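Local coordinates for lambda phage protein with carbohydrate-binding module (Shewanella oneidensis, PDB 2A5Z) that is of unknown function but binds magnesium and adopts a jelly-roll fold resembling a carbohydrate-binding module, so it may recognise sugars, at residues Ser116-Pro127 with Leu243-Lys254; Ala65-Thr73 with Ser102-Ala110. All coordinates share one frame; numbering follows the deposited sequence.

Contact 1: Ser116-Pro127 with Leu243-Lys254. With MG (magnesium ion), chain F.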
loop_
_atom_site.group_PDB
_atom_site.type_symbol
_atom_site.label_atom_id
_atom_site.label_comp_id
_atom_site.label_asym_id
_atom_site.label_seq_id
_atom_site.Cartn_x
_atom_site.Cartn_y
_atom_site.Cartn_z
ATOM N N SER C 116 16.588 -10.837 15.723
ATOM C CA SER C 116 16.355 -10.337 14.363
ATOM C C SER C 116 17.426 -9.340 13.908
ATOM O O SER C 116 17.592 -9.107 12.702
ATOM C CB SER C 116 14.975 -9.680 14.255
ATOM O OG SER C 116 14.932 -8.442 14.949
ATOM N N GLU C 117 18.131 -8.749 14.880
ATOM C CA GLU C 117 19.191 -7.759 14.624
ATOM C C GLU C 117 18.729 -6.700 13.625
ATOM O O GLU C 117 19.426 -6.379 12.655
ATOM C CB GLU C 117 20.473 -8.425 14.131
ATOM C CG GLU C 117 21.032 -9.467 15.074
ATOM C CD GLU C 117 22.368 -10.016 14.606
ATOM O OE1 GLU C 117 22.436 -11.209 14.243
ATOM O OE2 GLU C 117 23.350 -9.253 14.597
ATOM N N LEU C 118 17.538 -6.170 13.883
ATOM C CA LEU C 118 16.939 -5.121 13.074
ATOM C C LEU C 118 17.903 -3.954 12.873
ATOM O O LEU C 118 18.589 -3.513 13.808
ATOM C CB LEU C 118 15.635 -4.635 13.726
ATOM C CG LEU C 118 14.914 -3.415 13.136
ATOM C CD1 LEU C 118 14.200 -3.760 11.840
ATOM C CD2 LEU C 118 13.922 -2.823 14.130
ATOM N N GLU C 119 17.945 -3.480 11.636
ATOM C CA GLU C 119 18.696 -2.298 11.265
ATOM C C GLU C 119 17.723 -1.271 10.701
ATOM O O GLU C 119 16.945 -1.574 9.797
ATOM C CB GLU C 119 19.726 -2.680 10.207
ATOM C CG GLU C 119 20.873 -1.731 10.071
ATOM C CD GLU C 119 21.975 -2.317 9.226
ATOM O OE1 GLU C 119 22.490 -3.404 9.577
ATOM O OE2 GLU C 119 22.314 -1.701 8.195
ATOM N N VAL C 120 17.746 -0.066 11.254
ATOM C CA VAL C 120 16.891 1.013 10.769
ATOM C C VAL C 120 17.768 2.174 10.302
ATOM O O VAL C 120 18.626 2.644 11.049
ATOM C CB VAL C 120 15.892 1.501 11.852
ATOM C CG1 VAL C 120 15.007 2.653 11.312
ATOM C CG2 VAL C 120 15.034 0.349 12.364
ATOM N N THR C 121 17.567 2.610 9.059
ATOM C CA THR C 121 18.314 3.728 8.505
ATOM C C THR C 121 17.363 4.869 8.147
ATOM O O THR C 121 16.335 4.635 7.519
ATOM C CB THR C 121 19.140 3.305 7.276
ATOM O OG1 THR C 121 19.911 2.135 7.599
ATOM C CG2 THR C 121 20.092 4.422 6.853
ATOM N N VAL C 122 17.715 6.089 8.562
ATOM C CA VAL C 122 16.872 7.274 8.368
ATOM C C VAL C 122 17.674 8.422 7.747
ATOM O O VAL C 122 18.735 8.800 8.258
ATOM C CB VAL C 122 16.253 7.788 9.708
ATOM C CG1 VAL C 122 15.382 9.025 9.455
ATOM C CG2 VAL C 122 15.419 6.715 10.383
ATOM N N TYR C 123 17.160 8.965 6.648
ATOM C CA TYR C 123 17.730 10.139 6.014
ATOM C C TYR C 123 16.850 11.315 6.398
ATOM O O TYR C 123 15.652 11.337 6.067
ATOM C CB TYR C 123 17.770 9.969 4.489
ATOM C CG TYR C 123 18.671 8.840 4.022
ATOM C CD1 TYR C 123 19.868 9.108 3.349
ATOM C CD2 TYR C 123 18.333 7.510 4.259
ATOM C CE1 TYR C 123 20.697 8.063 2.907
ATOM C CE2 TYR C 123 19.156 6.460 3.835
ATOM C CZ TYR C 123 20.339 6.747 3.169
ATOM O OH TYR C 123 21.155 5.710 2.753
ATOM N N PHE C 124 17.436 12.282 7.102
ATOM C CA PHE C 124 16.663 13.363 7.711
ATOM C C PHE C 124 17.377 14.700 7.655
ATOM O O PHE C 124 18.613 14.757 7.607
ATOM C CB PHE C 124 16.280 13.016 9.165
ATOM C CG PHE C 124 17.449 12.949 10.120
ATOM C CD1 PHE C 124 17.825 14.070 10.868
ATOM C CD2 PHE C 124 18.162 11.767 10.289
ATOM C CE1 PHE C 124 18.886 14.012 11.754
ATOM C CE2 PHE C 124 19.244 11.707 11.172
ATOM C CZ PHE C 124 19.597 12.832 11.910
ATOM N N LYS C 125 16.587 15.774 7.672
ATOM C CA LYS C 125 17.120 17.131 7.604
ATOM C C LYS C 125 16.735 17.909 8.848
ATOM O O LYS C 125 15.554 17.972 9.220
ATOM C CB LYS C 125 16.605 17.861 6.353
ATOM C CG LYS C 125 17.288 19.216 6.096
ATOM C CD LYS C 125 16.787 19.898 4.831
ATOM C CE LYS C 125 17.617 21.163 4.551
ATOM N NZ LYS C 125 17.135 21.942 3.383
ATOM N N THR C 126 17.731 18.516 9.484
ATOM C CA THR C 126 17.471 19.402 10.610
ATOM C C THR C 126 16.652 20.625 10.160
ATOM O O THR C 126 16.755 21.050 9.004
ATOM C CB THR C 126 18.766 19.823 11.317
ATOM O OG1 THR C 126 19.710 20.314 10.357
ATOM C CG2 THR C 126 19.358 18.630 12.057
ATOM N N PRO C 127 15.805 21.167 11.062
ATOM C CA PRO C 127 15.027 22.368 10.743
ATOM C C PRO C 127 15.934 23.590 10.516
ATOM O O PRO C 127 17.128 23.537 10.834
ATOM C CB PRO C 127 14.153 22.563 11.991
ATOM C CG PRO C 127 14.839 21.832 13.085
ATOM C CD PRO C 127 15.542 20.683 12.434
ATOM N N LEU C 243 10.037 20.953 12.918
ATOM C CA LEU C 243 10.637 19.739 13.477
ATOM C C LEU C 243 11.566 19.142 12.424
ATOM O O LEU C 243 11.879 19.803 11.431
ATOM C CB LEU C 243 9.546 18.746 13.924
ATOM C CG LEU C 243 8.502 19.309 14.916
ATOM C CD1 LEU C 243 7.553 18.223 15.403
ATOM C CD2 LEU C 243 9.155 20.018 16.102
ATOM N N ILE C 244 12.007 17.906 12.616
ATOM C CA ILE C 244 12.948 17.311 11.674
ATOM C C ILE C 244 12.212 16.746 10.437
ATOM O O ILE C 244 11.211 16.051 10.570
ATOM C CB ILE C 244 13.902 16.313 12.410
ATOM C CG1 ILE C 244 14.925 17.124 13.244
ATOM C CG2 ILE C 244 14.580 15.346 11.433
ATOM C CD1 ILE C 244 15.931 16.308 14.064
ATOM N N SER C 245 12.694 17.092 9.244
ATOM C CA SER C 245 12.119 16.604 7.985
ATOM C C SER C 245 12.630 15.209 7.672
ATOM O O SER C 245 13.749 14.870 8.030
ATOM C CB SER C 245 12.468 17.546 6.830
ATOM O OG SER C 245 12.047 18.871 7.108
ATOM N N ILE C 246 11.816 14.398 7.002
ATOM C CA ILE C 246 12.241 13.035 6.632
ATOM C C ILE C 246 12.149 12.780 5.119
ATOM O O ILE C 246 11.132 13.077 4.475
ATOM C CB ILE C 246 11.541 11.924 7.480
ATOM C CG1 ILE C 246 12.098 10.524 7.133
ATOM C CG2 ILE C 246 10.002 12.025 7.379
ATOM C CD1 ILE C 246 11.853 9.460 8.199
ATOM N N ASP C 247 13.252 12.253 4.586
ATOM C CA ASP C 247 13.393 11.882 3.184
ATOM C C ASP C 247 13.081 10.387 3.021
ATOM O O ASP C 247 12.322 9.993 2.151
ATOM C CB ASP C 247 14.841 12.178 2.742
ATOM C CG ASP C 247 15.168 11.686 1.331
ATOM O OD1 ASP C 247 14.260 11.579 0.496
ATOM O OD2 ASP C 247 16.359 11.424 1.041
ATOM N N LEU C 248 13.643 9.562 3.895
ATOM C CA LEU C 248 13.721 8.136 3.632
ATOM C C LEU C 248 13.948 7.362 4.922
ATOM O O LEU C 248 14.745 7.775 5.769
ATOM C CB LEU C 248 14.872 7.875 2.641
ATOM C CG LEU C 248 15.359 6.477 2.242
ATOM C CD1 LEU C 248 14.230 5.642 1.681
ATOM C CD2 LEU C 248 16.481 6.596 1.221
ATOM N N ILE C 249 13.240 6.245 5.060
ATOM C CA ILE C 249 13.468 5.307 6.153
ATOM C C ILE C 249 13.567 3.897 5.569
ATOM O O ILE C 249 12.892 3.590 4.591
ATOM C CB ILE C 249 12.366 5.422 7.265
ATOM C CG1 ILE C 249 12.759 4.627 8.522
ATOM C CG2 ILE C 249 10.965 5.054 6.729
ATOM C CD1 ILE C 249 11.930 4.966 9.766
ATOM N N GLU C 250 14.422 3.064 6.154
ATOM C CA GLU C 250 14.603 1.676 5.719
ATOM C C GLU C 250 14.649 0.748 6.935
ATOM O O GLU C 250 15.307 1.059 7.922
ATOM C CB GLU C 250 15.890 1.552 4.894
ATOM C CG GLU C 250 16.289 0.123 4.548
ATOM C CD GLU C 250 17.722 0.022 4.018
ATOM O OE1 GLU C 250 17.904 -0.061 2.783
ATOM O OE2 GLU C 250 18.664 0.037 4.840
ATOM N N PHE C 251 13.937 -0.378 6.849
ATOM C CA PHE C 251 13.954 -1.441 7.866
ATOM C C PHE C 251 14.510 -2.730 7.259
ATOM O O PHE C 251 14.032 -3.171 6.207
ATOM C CB PHE C 251 12.535 -1.735 8.377
ATOM C CG PHE C 251 11.955 -0.652 9.242
ATOM C CD1 PHE C 251 11.960 -0.776 10.622
ATOM C CD2 PHE C 251 11.390 0.485 8.675
ATOM C CE1 PHE C 251 11.414 0.228 11.433
ATOM C CE2 PHE C 251 10.846 1.502 9.472
ATOM C CZ PHE C 251 10.865 1.372 10.850
ATOM N N LYS C 252 15.495 -3.336 7.917
ATOM C CA LYS C 252 15.938 -4.696 7.552
ATOM C C LYS C 252 16.292 -5.579 8.743
ATOM O O LYS C 252 16.972 -5.143 9.674
ATOM C CB LYS C 252 17.075 -4.698 6.521
ATOM C CG LYS C 252 18.160 -3.693 6.730
ATOM C CD LYS C 252 19.140 -3.723 5.541
ATOM C CE LYS C 252 20.280 -2.748 5.769
ATOM N NZ LYS C 252 21.360 -2.835 4.728
ATOM N N ALA C 253 15.832 -6.825 8.687
ATOM C CA ALA C 253 15.977 -7.763 9.798
ATOM C C ALA C 253 16.051 -9.204 9.309
ATOM O O ALA C 253 15.665 -9.504 8.175
ATOM C CB ALA C 253 14.816 -7.602 10.756
ATOM N N LYS C 254 16.546 -10.091 10.170
ATOM C CA LYS C 254 16.493 -11.526 9.921
ATOM C C LYS C 254 15.289 -12.088 10.665
ATOM O O LYS C 254 15.100 -11.787 11.842
ATOM C CB LYS C 254 17.778 -12.201 10.405
ATOM C CG LYS C 254 19.025 -11.758 9.652
ATOM C CD LYS C 254 20.230 -12.654 9.955
ATOM C CE LYS C 254 21.284 -11.950 10.822
ATOM N NZ LYS C 254 22.548 -12.762 10.839
HETATM MG MG MG F . 12.366 10.621 0.088
HETATM O O HOH W 1 19.788 -6.977 9.808
HETATM O O HOH W 2 18.536 -0.121 7.434
HETATM O O HOH W 3 22.961 -0.806 5.805
HETATM O O HOH W 4 21.070 1.265 5.422
#

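Contact 2: Ala65-Thr73 with Ser102-Ala110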
loop_
_atom_site.group_PDB
_atom_site.type_symbol
_atom_site.label_atom_id
_atom_site.label_comp_id
_atom_site.label_asym_id
_atom_site.label_seq_id
_atom_site.Cartn_x
_atom_site.Cartn_y
_atom_site.Cartn_z
ATOM N N ALA C 65 2.565 2.948 4.606
ATOM C CA ALA C 65 3.086 2.686 3.263
ATOM C C ALA C 65 4.194 1.647 3.364
ATOM O O ALA C 65 5.033 1.727 4.252
ATOM C CB ALA C 65 3.639 3.981 2.634
ATOM N N ASN C 66 4.192 0.673 2.461
ATOM C CA ASN C 66 5.215 -0.386 2.424
ATOM C C ASN C 66 5.523 -1.014 3.796
ATOM O O ASN C 66 6.690 -1.144 4.178
ATOM C CB ASN C 66 6.502 0.134 1.760
ATOM C CG ASN C 66 6.238 0.835 0.439
ATOM O OD1 ASN C 66 5.279 0.516 -0.261
ATOM N ND2 ASN C 66 7.095 1.800 0.091
ATOM N N ASN C 67 4.464 -1.391 4.517
ATOM C CA ASN C 67 4.534 -2.017 5.864
ATOM C C ASN C 67 4.749 -1.058 7.044
ATOM O O ASN C 67 4.596 -1.459 8.202
ATOM C CB ASN C 67 5.590 -3.144 5.930
ATOM C CG ASN C 67 5.287 -4.308 4.984
ATOM O OD1 ASN C 67 4.136 -4.525 4.591
ATOM N ND2 ASN C 67 6.329 -5.063 4.616
ATOM N N ILE C 68 5.102 0.193 6.744
ATOM C CA ILE C 68 5.550 1.166 7.748
ATOM C C ILE C 68 4.391 2.050 8.179
ATOM O O ILE C 68 3.686 2.596 7.329
ATOM C CB ILE C 68 6.722 2.036 7.205
ATOM C CG1 ILE C 68 7.940 1.154 6.902
ATOM C CG2 ILE C 68 7.115 3.163 8.190
ATOM C CD1 ILE C 68 8.780 1.670 5.736
ATOM N N SER C 69 4.205 2.171 9.497
ATOM C CA SER C 69 3.183 3.043 10.085
ATOM C C SER C 69 3.599 4.495 9.937
ATOM O O SER C 69 4.759 4.823 10.153
ATOM C CB SER C 69 3.005 2.737 11.578
ATOM O OG SER C 69 2.778 1.357 11.796
ATOM N N LEU C 70 2.656 5.358 9.560
ATOM C CA LEU C 70 2.937 6.782 9.400
ATOM C C LEU C 70 1.934 7.537 10.246
ATOM O O LEU C 70 0.821 7.826 9.819
ATOM C CB LEU C 70 2.881 7.196 7.929
ATOM C CG LEU C 70 3.822 6.433 6.985
ATOM C CD1 LEU C 70 3.429 6.673 5.545
ATOM C CD2 LEU C 70 5.295 6.804 7.244
ATOM N N LEU C 71 2.347 7.831 11.469
ATOM C CA LEU C 71 1.402 8.170 12.520
ATOM C C LEU C 71 1.501 9.619 12.922
ATOM O O LEU C 71 2.559 10.083 13.350
ATOM C CB LEU C 71 1.624 7.252 13.728
ATOM C CG LEU C 71 1.490 5.751 13.433
ATOM C CD1 LEU C 71 1.832 4.902 14.650
ATOM C CD2 LEU C 71 0.091 5.449 12.957
ATOM N N SER C 72 0.389 10.327 12.747
ATOM C CA SER C 72 0.247 11.707 13.177
ATOM C C SER C 72 -0.588 11.764 14.451
ATOM O O SER C 72 -1.607 11.073 14.562
ATOM C CB SER C 72 -0.422 12.528 12.076
ATOM O OG SER C 72 0.448 12.672 10.967
ATOM N N THR C 73 -0.129 12.555 15.422
ATOM C CA THR C 73 -0.901 12.849 16.631
ATOM C C THR C 73 -0.870 14.348 16.942
ATOM O O THR C 73 0.025 15.068 16.482
ATOM C CB THR C 73 -0.410 12.035 17.873
ATOM O OG1 THR C 73 0.998 12.216 18.053
ATOM C CG2 THR C 73 -0.707 10.557 17.714
ATOM N N SER C 102 3.181 14.936 17.356
ATOM C CA SER C 102 4.314 14.213 16.791
ATOM C C SER C 102 3.991 13.550 15.456
ATOM O O SER C 102 2.826 13.319 15.127
ATOM C CB SER C 102 4.814 13.150 17.776
ATOM O OG SER C 102 3.834 12.147 18.004
ATOM N N PHE C 103 5.041 13.264 14.694
ATOM C CA PHE C 103 4.928 12.370 13.554
ATOM C C PHE C 103 5.875 11.200 13.752
ATOM O O PHE C 103 7.037 11.376 14.133
ATOM C CB PHE C 103 5.204 13.081 12.227
ATOM C CG PHE C 103 5.187 12.155 11.040
ATOM C CD1 PHE C 103 3.982 11.718 10.499
ATOM C CD2 PHE C 103 6.382 11.699 10.479
ATOM C CE1 PHE C 103 3.966 10.844 9.401
ATOM C CE2 PHE C 103 6.377 10.829 9.383
ATOM C CZ PHE C 103 5.173 10.403 8.846
ATOM N N LEU C 104 5.368 10.004 13.495
ATOM C CA LEU C 104 6.137 8.788 13.708
ATOM C C LEU C 104 6.100 7.922 12.457
ATOM O O LEU C 104 5.023 7.567 11.981
ATOM C CB LEU C 104 5.580 8.021 14.924
ATOM C CG LEU C 104 6.414 6.894 15.551
ATOM C CD1 LEU C 104 5.994 6.613 17.005
ATOM C CD2 LEU C 104 6.325 5.637 14.715
ATOM N N ALA C 105 7.275 7.595 11.920
ATOM C CA ALA C 105 7.390 6.586 10.877
ATOM C C ALA C 105 8.071 5.366 11.480
ATOM O O ALA C 105 9.266 5.393 11.789
ATOM C CB ALA C 105 8.174 7.129 9.656
ATOM N N GLY C 106 7.305 4.301 11.689
ATOM C CA GLY C 106 7.834 3.155 12.405
ATOM C C GLY C 106 7.096 1.851 12.223
ATOM O O GLY C 106 6.118 1.768 11.465
HETATM N N MSE C 107 7.601 0.829 12.915
HETATM C CA MSE C 107 7.012 -0.522 12.932
HETATM C C MSE C 107 6.898 -1.035 14.374
HETATM O O MSE C 107 7.511 -0.474 15.297
HETATM C CB MSE C 107 7.830 -1.492 12.053
HETATM C CG MSE C 107 7.768 -1.191 10.523
HETATM SE SE MSE C 107 8.474 -2.456 9.440
HETATM C CE MSE C 107 7.171 -3.693 9.531
ATOM N N LEU C 108 6.109 -2.091 14.569
ATOM C CA LEU C 108 5.957 -2.732 15.880
ATOM C C LEU C 108 7.215 -3.507 16.275
ATOM O O LEU C 108 7.874 -4.113 15.424
ATOM C CB LEU C 108 4.751 -3.686 15.883
ATOM C CG LEU C 108 3.366 -3.063 15.703
ATOM C CD1 LEU C 108 2.348 -4.104 15.201
ATOM C CD2 LEU C 108 2.877 -2.367 16.982
HETATM N N MSE C 109 7.525 -3.508 17.571
HETATM C CA MSE C 109 8.721 -4.195 18.080
HETATM C C MSE C 109 8.557 -5.710 18.188
HETATM O O MSE C 109 9.549 -6.450 18.081
HETATM C CB MSE C 109 9.158 -3.587 19.420
HETATM C CG MSE C 109 9.414 -2.063 19.326
HETATM SE SE MSE C 109 10.177 -1.266 20.761
HETATM C CE MSE C 109 11.784 -2.061 20.673
ATOM N N ALA C 110 7.316 -6.171 18.373
ATOM C CA ALA C 110 7.020 -7.601 18.563
ATOM C C ALA C 110 7.560 -8.493 17.450
ATOM O O ALA C 110 7.940 -9.638 17.686
ATOM C CB ALA C 110 5.513 -7.823 18.727
HETATM O O HOH W 5 2.732 10.279 16.192
#

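Contact 1: Ser116-Pro127 with Leu243-Lys254
Tyr-123 and the Asp-247/Leu-248 pair meet at a classic beta bulge. The carbonyl of Tyr-123 takes two N-H groups: Asp-247 N at 3.0 Å from Tyr-123 O, and a weak one from Leu-248 N. Tyr-123 N gives a nearly straight bond to Leu-248 O (171°). Leu-248 CG lies opposite its backbone N (chi1 173°), which sends CD2 over one face of the tyrosine ring, 4.0 Å from its centroid, a CH-pi contact. Tyr-123 OH bonds Ala-260 O of the second subunit. At the bulge the second strand turns a corner, and Asp-247 grips magnesium with O and OD1, both at 2.2 Å. Asp-54, Phe-88 and Gly-89 complete the protein ligands. OD2 of Asp-247 is hydrogen-bonded to His-87 of the same chain and salt-bridged to Arg-259 of the second subunit.

These are neighbouring antiparallel strands in a six-stranded sheet of the jelly roll. Val-120, Val-122, Ile-249 and Phe-251 line its inner, apolar face.

On the opposite face, beyond the Tyr-123/Leu-248 pair, the side chains turn polar. The extended side chains of Glu-119 and Lys-252 run side by side, but their salt bridge is long, with OE2 3.8 Å from NZ. A water closes the gap, donating to Glu-119 OE2 (2.6 Å) and accepting from Lys-252 NZ (2.8 Å). Two further waters join Thr-121 OG1 to Glu-250 OE2. Glu-250 OE1 is bound by Tyr-50. Before strand 119-125, Lys-254 N still bonds Ser-116 O.

Contact 2: Ala65-Thr73 with Ser102-Ala110
The Phe-103 ring has Ser-72 OG at its edge, near the ring plane, 3.7 Å from CD1. The far end of the ring meets Leu-70, whose CD2 comes obliquely to 3.9 Å from Phe-103 CZ. The two side chains lie alongside each other and point the same way. CG of Phe-103 is anti to the backbone N (chi1 176°), which carries the ring back across the neighbouring strand. Leu-70 CD2 also rests on Ala-105 CB, so one branch of the leucine bridges two residues of the opposite strand.

Strands 68-73 and 102-107 are antiparallel neighbours in the large curled sheet of the jelly roll. A type I' turn from Ala-65 to Ile-68 leads into the first of them. Three hydrogen-bonded pairs hold the strands: Ser-69 with Gly-106, Leu-71 with Leu-104, and Thr-73 with Ser-102. Leu-71 N to Leu-104 O is the shortest of their bonds, at 2.7 Å. In the last pair, Ser-102 N reaches Thr-73 O from above the carbonyl plane at 3.3 Å.

A water donates to Leu-71 O (2.9 Å) and to Ser-102 OG (2.8 Å), giving this carbonyl a second donor besides Leu-104 N. Ser-102 OG is also hydrogen-bonded to Gly-144 O, and Ser-69 OG to His-227.

At the turn end, CG2 of Ile-68 lies 3.7 Å from Gly-106 N. The selenomethionine Met-107 bends at its third torsion (chi3 75°) and brings CE to 3.7 Å from Asn-67 O. Phe-49 of strand 48-53 touches both Asn-67 and Met-107.

How the contacts relate
After helix 31-38, the chain lays down strand 48-53, an edge strand of the six-stranded sheet within this chain. It then turns into 65-73. Contact 2 closes when 102-110 returns, after 28 residues that include short strands. The chain crosses next to the other sheet as 116-127. Contact 1 closes only after 115 more residues, when 243-254 fits between 119-125 and 48-53. The two contacts are in series and neither nest nor cross. They belong to different sheets of the jelly roll. The centres of contact 1 and contact 2 are about 11 Å apart. The sheets pack where Phe-251 meets Ile-68 and Gly-106, and Ile-249 meets Ala-105.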